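Local coordinates for protein P35 antigen (Borrelia burgdorferi, PDB 4ALY) that is an outer surface lipoprotein of the Lyme disease spirochaete, needed for infection following a tick bite, at residues A[102-106]-A[141-147]; A[135-140]-A[217-221]; A[109-115]-A[166-171]; A[106-110]-A[153-158]. All coordinates share one frame; numbering follows the deposited sequence.

Interaction 1 (A[102-106]-A[141-147]); sequences QFGMR and FNEGKIF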
loop_
_atom_site.group_PDB
_atom_site.type_symbol
_atom_site.label_atom_id
_atom_site.label_comp_id
_atom_site.label_asym_id
_atom_site.label_seq_id
_atom_site.Cartn_x
_atom_site.Cartn_y
_atom_site.Cartn_z
ATOM N N GLN A 102 -6.143 -3.071 16.985
ATOM C CA GLN A 102 -5.644 -2.816 15.608
ATOM C C GLN A 102 -4.257 -2.211 15.591
ATOM O O GLN A 102 -3.969 -1.177 14.918
ATOM C CB GLN A 102 -6.683 -2.029 14.815
ATOM C CG GLN A 102 -7.963 -2.831 14.817
ATOM C CD GLN A 102 -9.152 -2.111 14.250
ATOM O OE1 GLN A 102 -9.126 -0.893 13.980
ATOM N NE2 GLN A 102 -10.202 -2.883 13.989
ATOM N N PHE A 103 -3.371 -2.861 16.349
ATOM C CA PHE A 103 -1.972 -2.474 16.435
ATOM C C PHE A 103 -1.848 -1.070 16.955
ATOM O O PHE A 103 -0.913 -0.314 16.571
ATOM C CB PHE A 103 -1.238 -2.684 15.113
ATOM C CG PHE A 103 -1.021 -4.136 14.796
ATOM C CD1 PHE A 103 -0.237 -4.916 15.634
ATOM C CD2 PHE A 103 -1.551 -4.718 13.678
ATOM C CE1 PHE A 103 -0.023 -6.260 15.376
ATOM C CE2 PHE A 103 -1.338 -6.092 13.403
ATOM C CZ PHE A 103 -0.572 -6.859 14.278
ATOM N N GLY A 104 -2.720 -0.755 17.921
ATOM C CA GLY A 104 -2.643 0.539 18.625
ATOM C C GLY A 104 -3.368 1.636 17.842
ATOM O O GLY A 104 -3.616 2.721 18.362
ATOM N N MET A 105 -3.746 1.347 16.605
ATOM C CA MET A 105 -4.239 2.363 15.743
ATOM C C MET A 105 -5.745 2.610 15.837
ATOM O O MET A 105 -6.264 3.576 15.303
ATOM C CB MET A 105 -3.850 2.022 14.315
ATOM C CG MET A 105 -2.403 2.336 14.035
ATOM S SD MET A 105 -1.893 1.761 12.382
ATOM C CE MET A 105 -2.120 3.352 11.674
ATOM N N ARG A 106 -6.455 1.739 16.501
ATOM C CA ARG A 106 -7.882 1.857 16.431
ATOM C C ARG A 106 -8.463 3.052 17.224
ATOM O O ARG A 106 -9.341 3.729 16.694
ATOM C CB ARG A 106 -8.518 0.578 16.896
ATOM C CG ARG A 106 -9.952 0.794 17.280
ATOM C CD ARG A 106 -10.443 -0.438 18.004
ATOM N NE ARG A 106 -11.760 -0.782 17.549
ATOM C CZ ARG A 106 -12.186 -2.025 17.348
ATOM N NH1 ARG A 106 -11.403 -3.103 17.590
ATOM N NH2 ARG A 106 -13.417 -2.170 16.872
ATOM N N PHE A 141 4.077 -6.187 7.056
ATOM C CA PHE A 141 3.530 -6.826 8.269
ATOM C C PHE A 141 4.573 -6.838 9.377
ATOM O O PHE A 141 4.690 -7.746 10.184
ATOM C CB PHE A 141 2.904 -8.232 8.030
ATOM C CG PHE A 141 1.580 -8.395 8.729
ATOM C CD1 PHE A 141 1.535 -8.662 10.081
ATOM C CD2 PHE A 141 0.351 -8.188 8.025
ATOM C CE1 PHE A 141 0.319 -8.763 10.730
ATOM C CE2 PHE A 141 -0.847 -8.270 8.682
ATOM C CZ PHE A 141 -0.872 -8.583 10.025
ATOM N N ASN A 142 5.314 -5.757 9.443
ATOM C CA ASN A 142 6.224 -5.615 10.507
ATOM C C ASN A 142 5.492 -4.970 11.607
ATOM O O ASN A 142 5.413 -3.725 11.660
ATOM C CB ASN A 142 7.321 -4.689 10.097
ATOM C CG ASN A 142 8.305 -4.499 11.190
ATOM O OD1 ASN A 142 7.955 -4.349 12.378
ATOM N ND2 ASN A 142 9.534 -4.502 10.816
ATOM N N GLU A 143 4.994 -5.791 12.522
ATOM C CA GLU A 143 4.082 -5.276 13.536
ATOM C C GLU A 143 4.712 -4.170 14.381
ATOM O O GLU A 143 3.991 -3.365 14.965
ATOM C CB GLU A 143 3.548 -6.423 14.369
ATOM C CG GLU A 143 2.873 -7.497 13.502
ATOM C CD GLU A 143 2.437 -8.718 14.288
ATOM O OE1 GLU A 143 2.534 -8.733 15.531
ATOM O OE2 GLU A 143 2.009 -9.699 13.666
ATOM N N GLY A 144 6.054 -4.144 14.461
ATOM C CA GLY A 144 6.702 -3.155 15.319
ATOM C C GLY A 144 6.660 -1.743 14.726
ATOM O O GLY A 144 6.395 -0.759 15.408
ATOM N N LYS A 145 7.012 -1.688 13.458
ATOM C CA LYS A 145 6.985 -0.537 12.618
ATOM C C LYS A 145 5.509 -0.038 12.485
ATOM O O LYS A 145 5.214 1.161 12.678
ATOM C CB LYS A 145 7.538 -0.994 11.298
ATOM C CG LYS A 145 7.582 0.023 10.195
ATOM C CD LYS A 145 8.837 -0.272 9.352
ATOM C CE LYS A 145 10.059 -0.612 10.249
ATOM N NZ LYS A 145 11.182 -1.183 9.437
ATOM N N ILE A 146 4.584 -0.967 12.246
ATOM C CA ILE A 146 3.174 -0.615 12.203
ATOM C C ILE A 146 2.723 0.049 13.496
ATOM O O ILE A 146 1.996 1.024 13.449
ATOM C CB ILE A 146 2.313 -1.820 11.897
ATOM C CG1 ILE A 146 2.616 -2.264 10.443
ATOM C CG2 ILE A 146 0.823 -1.471 12.037
ATOM C CD1 ILE A 146 2.169 -3.674 10.223
ATOM N N PHE A 147 3.183 -0.462 14.628
ATOM C CA PHE A 147 2.750 0.009 15.892
ATOM C C PHE A 147 3.362 1.390 16.150
ATOM O O PHE A 147 2.667 2.257 16.690
ATOM C CB PHE A 147 3.116 -0.984 17.013
ATOM C CG PHE A 147 2.836 -0.448 18.383
ATOM C CD1 PHE A 147 1.539 -0.407 18.854
ATOM C CD2 PHE A 147 3.864 0.158 19.149
ATOM C CE1 PHE A 147 1.276 0.145 20.115
ATOM C CE2 PHE A 147 3.627 0.694 20.382
ATOM C CZ PHE A 147 2.317 0.707 20.876
HETATM O O HOH W 1 0.138 2.160 16.996
#

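Interaction 2 (A[135-140]-A[217-221]); sequences LYTSLN and KEKWL. With SO4 (sulfate ion), chain D.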
loop_
_atom_site.group_PDB
_atom_site.type_symbol
_atom_site.label_atom_id
_atom_site.label_comp_id
_atom_site.label_asym_id
_atom_site.label_seq_id
_atom_site.Cartn_x
_atom_site.Cartn_y
_atom_site.Cartn_z
ATOM N N LEU A 135 -3.253 -2.756 4.321
ATOM C CA LEU A 135 -2.435 -1.704 4.837
ATOM C C LEU A 135 -1.211 -2.282 5.636
ATOM O O LEU A 135 -0.092 -1.760 5.526
ATOM C CB LEU A 135 -3.280 -0.831 5.738
ATOM C CG LEU A 135 -2.547 0.291 6.452
ATOM C CD1 LEU A 135 -1.886 1.272 5.449
ATOM C CD2 LEU A 135 -3.603 0.986 7.353
ATOM N N TYR A 136 -1.432 -3.338 6.441
ATOM C CA TYR A 136 -0.361 -3.876 7.295
ATOM C C TYR A 136 0.700 -4.542 6.408
ATOM O O TYR A 136 1.898 -4.372 6.624
ATOM C CB TYR A 136 -0.917 -4.907 8.299
ATOM C CG TYR A 136 -2.016 -4.445 9.242
ATOM C CD1 TYR A 136 -2.064 -3.133 9.732
ATOM C CD2 TYR A 136 -3.016 -5.323 9.647
ATOM C CE1 TYR A 136 -3.046 -2.723 10.625
ATOM C CE2 TYR A 136 -4.035 -4.919 10.494
ATOM C CZ TYR A 136 -4.022 -3.606 11.011
ATOM O OH TYR A 136 -5.020 -3.188 11.897
ATOM N N THR A 137 0.246 -5.298 5.414
ATOM C CA THR A 137 1.093 -5.880 4.418
ATOM C C THR A 137 1.919 -4.813 3.682
ATOM O O THR A 137 3.075 -5.098 3.314
ATOM C CB THR A 137 0.238 -6.683 3.433
ATOM O OG1 THR A 137 -0.444 -7.696 4.173
ATOM C CG2 THR A 137 1.047 -7.363 2.387
ATOM N N SER A 138 1.391 -3.584 3.562
ATOM C CA SER A 138 2.074 -2.556 2.778
ATOM C C SER A 138 3.298 -2.110 3.512
ATOM O O SER A 138 4.183 -1.427 2.969
ATOM C CB SER A 138 1.133 -1.379 2.449
ATOM O OG SER A 138 1.044 -0.433 3.505
ATOM N N LEU A 139 3.328 -2.455 4.784
ATOM C CA LEU A 139 4.481 -2.135 5.627
ATOM C C LEU A 139 5.154 -3.504 5.955
ATOM O O LEU A 139 5.709 -3.692 7.062
ATOM C CB LEU A 139 3.989 -1.378 6.911
ATOM C CG LEU A 139 3.571 0.096 6.764
ATOM C CD1 LEU A 139 2.612 0.723 7.833
ATOM C CD2 LEU A 139 4.837 0.916 6.577
ATOM N N ASN A 140 5.005 -4.471 5.032
ATOM C CA ASN A 140 5.625 -5.807 5.223
ATOM C C ASN A 140 5.198 -6.573 6.481
ATOM O O ASN A 140 5.883 -7.454 6.943
ATOM C CB ASN A 140 7.176 -5.699 5.165
ATOM C CG ASN A 140 7.692 -5.345 3.767
ATOM O OD1 ASN A 140 6.997 -5.472 2.778
ATOM N ND2 ASN A 140 8.896 -4.898 3.699
ATOM N N LYS A 217 6.261 0.942 -3.264
ATOM C CA LYS A 217 6.253 0.365 -1.902
ATOM C C LYS A 217 7.511 0.746 -1.153
ATOM O O LYS A 217 7.455 1.131 0.031
ATOM C CB LYS A 217 6.187 -1.153 -1.951
ATOM C CG LYS A 217 6.027 -1.769 -0.569
ATOM C CD LYS A 217 5.489 -3.180 -0.618
ATOM C CE LYS A 217 5.322 -3.751 0.789
ATOM N NZ LYS A 217 4.533 -5.019 0.617
ATOM N N GLU A 218 8.655 0.628 -1.819
ATOM C CA GLU A 218 9.949 0.817 -1.145
ATOM C C GLU A 218 10.098 2.233 -0.637
ATOM O O GLU A 218 10.691 2.465 0.390
ATOM C CB GLU A 218 11.102 0.496 -2.096
ATOM C CG GLU A 218 12.391 0.248 -1.381
ATOM C CD GLU A 218 12.282 -0.978 -0.512
ATOM O OE1 GLU A 218 11.693 -1.986 -1.016
ATOM O OE2 GLU A 218 12.753 -0.905 0.664
ATOM N N LYS A 219 9.537 3.195 -1.352
ATOM C CA LYS A 219 9.689 4.559 -0.933
ATOM C C LYS A 219 8.692 4.851 0.204
ATOM O O LYS A 219 8.971 5.652 1.085
ATOM C CB LYS A 219 9.490 5.489 -2.128
ATOM C CG LYS A 219 9.982 6.881 -1.824
ATOM C CD LYS A 219 9.315 7.883 -2.726
ATOM C CE LYS A 219 9.809 9.293 -2.378
ATOM N NZ LYS A 219 9.010 10.245 -3.192
ATOM N N TRP A 220 7.544 4.174 0.187
ATOM C CA TRP A 220 6.575 4.186 1.309
ATOM C C TRP A 220 7.208 3.579 2.528
ATOM O O TRP A 220 7.056 4.083 3.635
ATOM C CB TRP A 220 5.306 3.453 0.896
ATOM C CG TRP A 220 4.331 3.059 1.977
ATOM C CD1 TRP A 220 3.978 1.783 2.357
ATOM C CD2 TRP A 220 3.505 3.947 2.829
ATOM N NE1 TRP A 220 3.015 1.813 3.341
ATOM C CE2 TRP A 220 2.719 3.079 3.685
ATOM C CE3 TRP A 220 3.351 5.344 2.953
ATOM C CZ2 TRP A 220 1.804 3.590 4.619
ATOM C CZ3 TRP A 220 2.430 5.854 3.901
ATOM C CH2 TRP A 220 1.695 5.002 4.725
ATOM N N LEU A 221 7.978 2.519 2.337
ATOM C CA LEU A 221 8.653 1.886 3.480
ATOM C C LEU A 221 9.721 2.802 4.001
ATOM O O LEU A 221 9.883 2.941 5.224
ATOM C CB LEU A 221 9.252 0.511 3.120
ATOM C CG LEU A 221 8.286 -0.674 2.811
ATOM C CD1 LEU A 221 8.978 -1.806 2.041
ATOM C CD2 LEU A 221 7.700 -1.181 4.119
HETATM S S SO4 D . 10.916 -5.864 7.000
HETATM O O1 SO4 D . 10.051 -6.566 7.981
HETATM O O2 SO4 D . 10.698 -4.382 7.045
HETATM O O3 SO4 D . 10.627 -6.396 5.648
HETATM O O4 SO4 D . 12.325 -6.186 7.315
#

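Interaction 3 (A[109-115]-A[166-171]); sequences IFSKIFF and VKETLI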
loop_
_atom_site.group_PDB
_atom_site.type_symbol
_atom_site.label_atom_id
_atom_site.label_comp_id
_atom_site.label_asym_id
_atom_site.label_seq_id
_atom_site.Cartn_x
_atom_site.Cartn_y
_atom_site.Cartn_z
ATOM N N ILE A 109 -7.249 6.564 15.288
ATOM C CA ILE A 109 -7.203 6.659 13.837
ATOM C C ILE A 109 -8.360 5.869 13.284
ATOM O O ILE A 109 -9.351 6.459 12.823
ATOM C CB ILE A 109 -5.839 6.173 13.287
ATOM C CG1 ILE A 109 -4.702 6.730 14.131
ATOM C CG2 ILE A 109 -5.658 6.514 11.789
ATOM C CD1 ILE A 109 -3.303 6.284 13.722
ATOM N N PHE A 110 -8.299 4.528 13.332
ATOM C CA PHE A 110 -9.215 3.775 12.465
ATOM C C PHE A 110 -10.654 4.061 12.874
ATOM O O PHE A 110 -11.597 4.130 12.067
ATOM C CB PHE A 110 -8.926 2.288 12.488
ATOM C CG PHE A 110 -7.570 1.899 11.960
ATOM C CD1 PHE A 110 -6.900 2.670 11.023
ATOM C CD2 PHE A 110 -6.993 0.691 12.355
ATOM C CE1 PHE A 110 -5.670 2.271 10.501
ATOM C CE2 PHE A 110 -5.775 0.246 11.810
ATOM C CZ PHE A 110 -5.103 1.039 10.887
ATOM N N SER A 111 -10.843 4.304 14.149
ATOM C CA SER A 111 -12.245 4.569 14.542
ATOM C C SER A 111 -12.656 6.052 14.341
ATOM O O SER A 111 -13.736 6.384 14.730
ATOM C CB SER A 111 -12.554 4.080 15.960
ATOM O OG SER A 111 -11.929 4.932 16.885
ATOM N N LYS A 112 -11.800 6.885 13.758
ATOM C CA LYS A 112 -12.121 8.298 13.443
ATOM C C LYS A 112 -12.097 8.631 11.952
ATOM O O LYS A 112 -12.464 9.746 11.588
ATOM C CB LYS A 112 -11.127 9.294 14.037
ATOM C CG LYS A 112 -10.662 9.053 15.471
ATOM C CD LYS A 112 -11.753 9.457 16.433
ATOM C CE LYS A 112 -11.151 9.808 17.789
ATOM N NZ LYS A 112 -12.414 9.793 18.583
ATOM N N ILE A 113 -11.661 7.719 11.094
ATOM C CA ILE A 113 -11.530 8.046 9.697
ATOM C C ILE A 113 -12.439 7.110 8.888
ATOM O O ILE A 113 -12.830 6.078 9.402
ATOM C CB ILE A 113 -10.060 7.871 9.225
ATOM C CG1 ILE A 113 -9.633 6.390 9.429
ATOM C CG2 ILE A 113 -9.139 8.888 9.927
ATOM C CD1 ILE A 113 -8.437 5.961 8.622
ATOM N N PHE A 114 -12.722 7.486 7.638
ATOM C CA PHE A 114 -13.496 6.701 6.645
ATOM C C PHE A 114 -12.674 6.260 5.453
ATOM O O PHE A 114 -11.821 6.989 4.978
ATOM C CB PHE A 114 -14.654 7.509 6.097
ATOM C CG PHE A 114 -15.552 7.965 7.165
ATOM C CD1 PHE A 114 -16.497 7.093 7.702
ATOM C CD2 PHE A 114 -15.405 9.244 7.717
ATOM C CE1 PHE A 114 -17.295 7.494 8.748
ATOM C CE2 PHE A 114 -16.225 9.645 8.770
ATOM C CZ PHE A 114 -17.183 8.778 9.258
ATOM N N PHE A 115 -13.011 5.099 4.918
ATOM C CA PHE A 115 -12.254 4.570 3.832
ATOM C C PHE A 115 -12.262 5.530 2.640
ATOM O O PHE A 115 -11.210 5.901 2.123
ATOM C CB PHE A 115 -12.757 3.156 3.457
ATOM C CG PHE A 115 -11.927 2.488 2.394
ATOM C CD1 PHE A 115 -10.585 2.196 2.613
ATOM C CD2 PHE A 115 -12.476 2.162 1.166
ATOM C CE1 PHE A 115 -9.821 1.581 1.612
ATOM C CE2 PHE A 115 -11.712 1.531 0.160
ATOM C CZ PHE A 115 -10.388 1.242 0.385
ATOM N N VAL A 166 -3.480 12.124 7.562
ATOM C CA VAL A 166 -3.305 10.765 8.111
ATOM C C VAL A 166 -3.993 9.687 7.328
ATOM O O VAL A 166 -3.360 8.744 6.872
ATOM C CB VAL A 166 -3.697 10.683 9.596
ATOM C CG1 VAL A 166 -3.711 9.234 10.066
ATOM C CG2 VAL A 166 -2.740 11.547 10.416
ATOM N N LYS A 167 -5.283 9.873 7.126
ATOM C CA LYS A 167 -6.094 9.043 6.267
ATOM C C LYS A 167 -5.461 8.981 4.846
ATOM O O LYS A 167 -5.076 7.895 4.387
ATOM C CB LYS A 167 -7.528 9.612 6.285
ATOM C CG LYS A 167 -8.540 8.829 5.503
ATOM C CD LYS A 167 -8.566 9.306 4.066
ATOM C CE LYS A 167 -9.478 8.401 3.242
ATOM N NZ LYS A 167 -9.048 8.499 1.815
ATOM N N GLU A 168 -5.287 10.137 4.192
ATOM C CA GLU A 168 -4.760 10.207 2.809
ATOM C C GLU A 168 -3.469 9.330 2.766
ATOM O O GLU A 168 -3.325 8.403 1.950
ATOM C CB GLU A 168 -4.420 11.692 2.515
ATOM C CG GLU A 168 -4.683 12.389 1.166
ATOM C CD GLU A 168 -4.862 13.938 1.324
ATOM O OE1 GLU A 168 -5.936 14.373 1.862
ATOM O OE2 GLU A 168 -3.950 14.756 0.927
ATOM N N THR A 169 -2.550 9.608 3.673
ATOM C CA THR A 169 -1.279 8.901 3.741
ATOM C C THR A 169 -1.442 7.363 3.844
ATOM O O THR A 169 -0.785 6.627 3.134
ATOM C CB THR A 169 -0.502 9.430 4.945
ATOM O OG1 THR A 169 -0.314 10.860 4.794
ATOM C CG2 THR A 169 0.784 8.702 5.117
ATOM N N LEU A 170 -2.367 6.902 4.687
ATOM C CA LEU A 170 -2.463 5.502 4.985
ATOM C C LEU A 170 -3.232 4.800 3.867
ATOM O O LEU A 170 -2.926 3.676 3.450
ATOM C CB LEU A 170 -3.142 5.306 6.361
ATOM C CG LEU A 170 -2.339 5.558 7.656
ATOM C CD1 LEU A 170 -3.206 5.267 8.898
ATOM C CD2 LEU A 170 -1.062 4.717 7.705
ATOM N N ILE A 171 -4.241 5.480 3.371
ATOM C CA ILE A 171 -5.142 4.846 2.447
ATOM C C ILE A 171 -4.775 5.085 0.985
ATOM O O ILE A 171 -4.702 4.149 0.198
ATOM C CB ILE A 171 -6.573 5.291 2.777
ATOM C CG1 ILE A 171 -6.867 4.735 4.193
ATOM C CG2 ILE A 171 -7.539 4.847 1.654
ATOM C CD1 ILE A 171 -8.275 4.959 4.678
HETATM O O HOH W 2 -10.168 7.279 -0.485
#

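Interaction 4 (A[106-110]-A[153-158]); sequences RAEIF and LSKLSQ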
loop_
_atom_site.group_PDB
_atom_site.type_symbol
_atom_site.label_atom_id
_atom_site.label_comp_id
_atom_site.label_asym_id
_atom_site.label_seq_id
_atom_site.Cartn_x
_atom_site.Cartn_y
_atom_site.Cartn_z
ATOM N N ARG A 106 -6.455 1.739 16.501
ATOM C CA ARG A 106 -7.882 1.857 16.431
ATOM C C ARG A 106 -8.463 3.052 17.224
ATOM O O ARG A 106 -9.341 3.729 16.694
ATOM C CB ARG A 106 -8.518 0.578 16.896
ATOM C CG ARG A 106 -9.952 0.794 17.280
ATOM C CD ARG A 106 -10.443 -0.438 18.004
ATOM N NE ARG A 106 -11.760 -0.782 17.549
ATOM C CZ ARG A 106 -12.186 -2.025 17.348
ATOM N NH1 ARG A 106 -11.403 -3.103 17.590
ATOM N NH2 ARG A 106 -13.417 -2.170 16.872
ATOM N N ALA A 107 -7.982 3.321 18.445
ATOM C CA ALA A 107 -8.656 4.333 19.313
ATOM C C ALA A 107 -8.665 5.726 18.704
ATOM O O ALA A 107 -9.642 6.422 18.879
ATOM C CB ALA A 107 -8.029 4.385 20.733
ATOM N N GLU A 108 -7.571 6.131 18.004
ATOM C CA GLU A 108 -7.407 7.510 17.498
ATOM C C GLU A 108 -7.369 7.671 16.022
ATOM O O GLU A 108 -7.366 8.834 15.529
ATOM C CB GLU A 108 -6.101 8.144 17.937
ATOM C CG GLU A 108 -5.665 7.869 19.351
ATOM C CD GLU A 108 -6.534 8.524 20.364
ATOM O OE1 GLU A 108 -7.556 9.172 19.977
ATOM O OE2 GLU A 108 -6.185 8.390 21.553
ATOM N N ILE A 109 -7.249 6.564 15.288
ATOM C CA ILE A 109 -7.203 6.659 13.837
ATOM C C ILE A 109 -8.360 5.869 13.284
ATOM O O ILE A 109 -9.351 6.459 12.823
ATOM C CB ILE A 109 -5.839 6.173 13.287
ATOM C CG1 ILE A 109 -4.702 6.730 14.131
ATOM C CG2 ILE A 109 -5.658 6.514 11.789
ATOM C CD1 ILE A 109 -3.303 6.284 13.722
ATOM N N PHE A 110 -8.299 4.528 13.332
ATOM C CA PHE A 110 -9.215 3.775 12.465
ATOM C C PHE A 110 -10.654 4.061 12.874
ATOM O O PHE A 110 -11.597 4.130 12.067
ATOM C CB PHE A 110 -8.926 2.288 12.488
ATOM C CG PHE A 110 -7.570 1.899 11.960
ATOM C CD1 PHE A 110 -6.900 2.670 11.023
ATOM C CD2 PHE A 110 -6.993 0.691 12.355
ATOM C CE1 PHE A 110 -5.670 2.271 10.501
ATOM C CE2 PHE A 110 -5.775 0.246 11.810
ATOM C CZ PHE A 110 -5.103 1.039 10.887
ATOM N N LEU A 153 1.173 8.746 14.340
ATOM C CA LEU A 153 0.099 9.237 13.508
ATOM C C LEU A 153 -1.148 9.483 14.353
ATOM O O LEU A 153 -1.961 10.287 13.985
ATOM C CB LEU A 153 -0.219 8.269 12.370
ATOM C CG LEU A 153 0.787 8.127 11.221
ATOM C CD1 LEU A 153 0.290 7.148 10.156
ATOM C CD2 LEU A 153 1.257 9.438 10.605
ATOM N N SER A 154 -1.270 8.821 15.493
ATOM C CA SER A 154 -2.372 9.027 16.398
ATOM C C SER A 154 -2.227 10.399 17.023
ATOM O O SER A 154 -3.227 10.982 17.496
ATOM C CB SER A 154 -2.280 8.047 17.553
ATOM O OG SER A 154 -2.825 6.807 17.214
ATOM N N LYS A 155 -1.010 10.920 17.085
ATOM C CA LYS A 155 -0.850 12.227 17.716
ATOM C C LYS A 155 -1.481 13.258 16.778
ATOM O O LYS A 155 -2.163 14.155 17.255
ATOM C CB LYS A 155 0.593 12.539 18.034
ATOM C CG LYS A 155 1.133 11.710 19.196
ATOM C CD LYS A 155 2.416 12.335 19.703
ATOM C CE LYS A 155 2.591 12.048 21.183
ATOM N NZ LYS A 155 4.016 12.258 21.511
ATOM N N LEU A 156 -1.300 13.071 15.455
ATOM C CA LEU A 156 -1.896 13.920 14.437
ATOM C C LEU A 156 -3.393 13.675 14.278
ATOM O O LEU A 156 -4.161 14.610 14.100
ATOM C CB LEU A 156 -1.251 13.658 13.082
ATOM C CG LEU A 156 0.157 14.155 12.837
ATOM C CD1 LEU A 156 0.742 13.603 11.525
ATOM C CD2 LEU A 156 0.196 15.707 12.923
ATOM N N SER A 157 -3.820 12.426 14.299
ATOM C CA SER A 157 -5.227 12.133 14.082
ATOM C C SER A 157 -6.120 12.702 15.232
ATOM O O SER A 157 -7.310 13.009 15.052
ATOM C CB SER A 157 -5.403 10.627 13.882
ATOM O OG SER A 157 -6.763 10.269 13.574
ATOM N N GLN A 158 -5.527 12.885 16.415
ATOM C CA GLN A 158 -6.210 13.565 17.535
ATOM C C GLN A 158 -6.582 15.053 17.246
ATOM O O GLN A 158 -7.281 15.723 18.033
ATOM C CB GLN A 158 -5.348 13.419 18.798
ATOM C CG GLN A 158 -5.381 12.001 19.372
ATOM C CD GLN A 158 -4.585 11.820 20.646
ATOM O OE1 GLN A 158 -3.358 11.747 20.633
ATOM N NE2 GLN A 158 -5.275 11.706 21.745
HETATM O O HOH W 3 -4.826 5.102 18.006
#

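Interaction 1 (A[102-106]-A[141-147])
Phe141 opens the contact from the turn before helix 143-157: its CE1 lies 4.1 Å from CZ of Phe103, and the two side chains run at about a right angle to each other. Asn142 is the N-cap, and its OD1 takes a nearly straight bond (174°) from Lys145 N, 3.0 Å away, as asparagine readily does at a helix start. Glu143 follows with its extended chain laid along the far end of the Phe103 ring; CD approaches Phe103 CZ to 3.5 Å, and carboxylate and ring planes differ by 45°. CB, CG and the carboxylate all lie along the CE1-CZ end of that ring, at an exposed site that suits a charge. Deeper in, Ile146 sends CG2, anti to its backbone N, to within 3.9 Å of Phe103 CB, and the same methyl is 4.2 Å from Met105 SD; a branched residue thus serves two neighbours. Phe147 ends the series, its CD1 3.4 Å from the carbonyl O of Phe103. The loop 102-106, between helices 70-95 and 106-110, therefore rests on the first turn of helix 143-157, while Tyr136 of helix 129-137 meets the Phe103 ring edge-to-face and also touches Ile146.

Interaction 2 (A[135-140]-A[217-221])
Leu135, on the last turns of helix 129-137, brings CD1 to 4.4 Å from CZ2 of Trp220, a loose apolar touch at the benzo end of the indole. Thr137 contributes its carbonyl: O accepts from Lys217 NZ at 3.1 Å, with the ammonium above the carbonyl plane, and from Asn140 N on the opposite face of that plane. Ser138 is the polar joint. Its OG, between the backbone N and the carbonyl carbon (chi1 83°), donates to Leu135 O. The same OG accepts from Trp220 NE1 over 3.0 Å, along a bent path. A small hydroxyl suits a buried place that must both donate and accept a hydrogen bond. Leu139 adds CD2, 3.8 Å from Trp220 NE1, and its CA meets Leu221 CD2. Asn140, with the positive phi of a Schellman C-prime residue, ends the helix; its ND2 lies 3.5 Å from Leu221 CD1 and gives a weak bond to a sulfate ion, probably from the crystallisation liquor. Lys217 NZ also binds Gln178. With its ammonium at the C-terminal end of helix 129-137, the lysine would be expected to offset the negative end of the helix dipole, while Ser138 satisfies the buried indole N-H.

Interaction 3 (A[109-115]-A[166-171])
Lys167 crosses to segment 109-115 along the whole length of its side chain. CB starts the contact 4.0 Å from CG2 of Ile113, and CG, anti to the backbone N (chi1 -177°), continues 4.1 Å from Ile113 CB. A bend at chi2 then carries the chain alongside the backbone of the next residues, so that CE lies 3.2 Å from the carbonyl O of both Phe114 and Phe115. At the tip NZ donates to a water, 2.8 Å away, which in turn donates to Phe115 O. Lysine suits this margin because its methylenes pack on isoleucine while its ammonium reaches water. Farther inside, Ile113 and Ile171 meet tip to tip through their CD1 atoms, and Ile109 CG2 reaches Val166 CG1 at 3.8 Å, branched aliphatics filling a buried interior. Helix 163-189 thus backs helix 106-110 and the chain that follows it; Leu153 of helix 143-157 and Trp220 of helix 200-233 both touch Leu170.

Interaction 4 (A[106-110]-A[153-158])
The carboxylate of Glu108 and the amide of Gln158 lie side by side at the rim, their planes 32° apart and their chains crossing at a slant. Gln158 CG comes to 3.6 Å from Glu108 OE1 and Gln158 NE2 to 3.4 Å from Glu108 OE2; that last pair has too poor an angle for a hydrogen bond, so the flat groups meet by van der Waals contact. Glu108 reaches this place by bending at chi2 (-69°), which leaves its CB and CG to lean on Ser154, with CB 3.6 Å from Ser154 OG. Beneath, two small serines face Glu108 and Ile109, consistent with the close approach of the backbones. Ser154 OG bonds to Gly150 O within its own helix and accepts from a water that also takes the N-H of Glu108. Ser157, with OG anti to its backbone N, donates to Glu108 O; the separation of 2.5 Å is very short, and its exact value is doubtful at this resolution. Between these polar points Ile109 inserts CD1, 3.9 Å from Leu153 CB, its branched, apolar side chain fitting against the helix. The axes of the short helical segments 106-110 and 153-157 approach to 8.4 Å and cross at 67°. Chemically, the backbone of the pi-type turn at 106-110 seems to be tied through one carbonyl, by a bond of uncertain length, and through a water at one amide.

How the interactions relate
All four interactions belong to one largely helical chain, inside the region related to the Borrelia BbCRASP-1 family; helix 106-110 and its flanking loops take part in interactions 1, 3 and 4. Interactions 3 and 4 lie closest, with centres about 8 Å apart, and share Ile109 and Phe110; interactions 1 and 4, centres about 12 Å apart, share Arg106 and both use helix 143-157. Interaction 2 lies nearest the chain's centre, its own centre about 19 Å from that of interaction 4. Along the sequence the segments of interactions 1, 2 and 3 alternate, so the contacts interlock: Tyr136 meets Phe110, while Leu135 reaches Phe110 and Leu170. Helices 129-137, 143-157, 163-189 and 200-233 are thereby brought into contact.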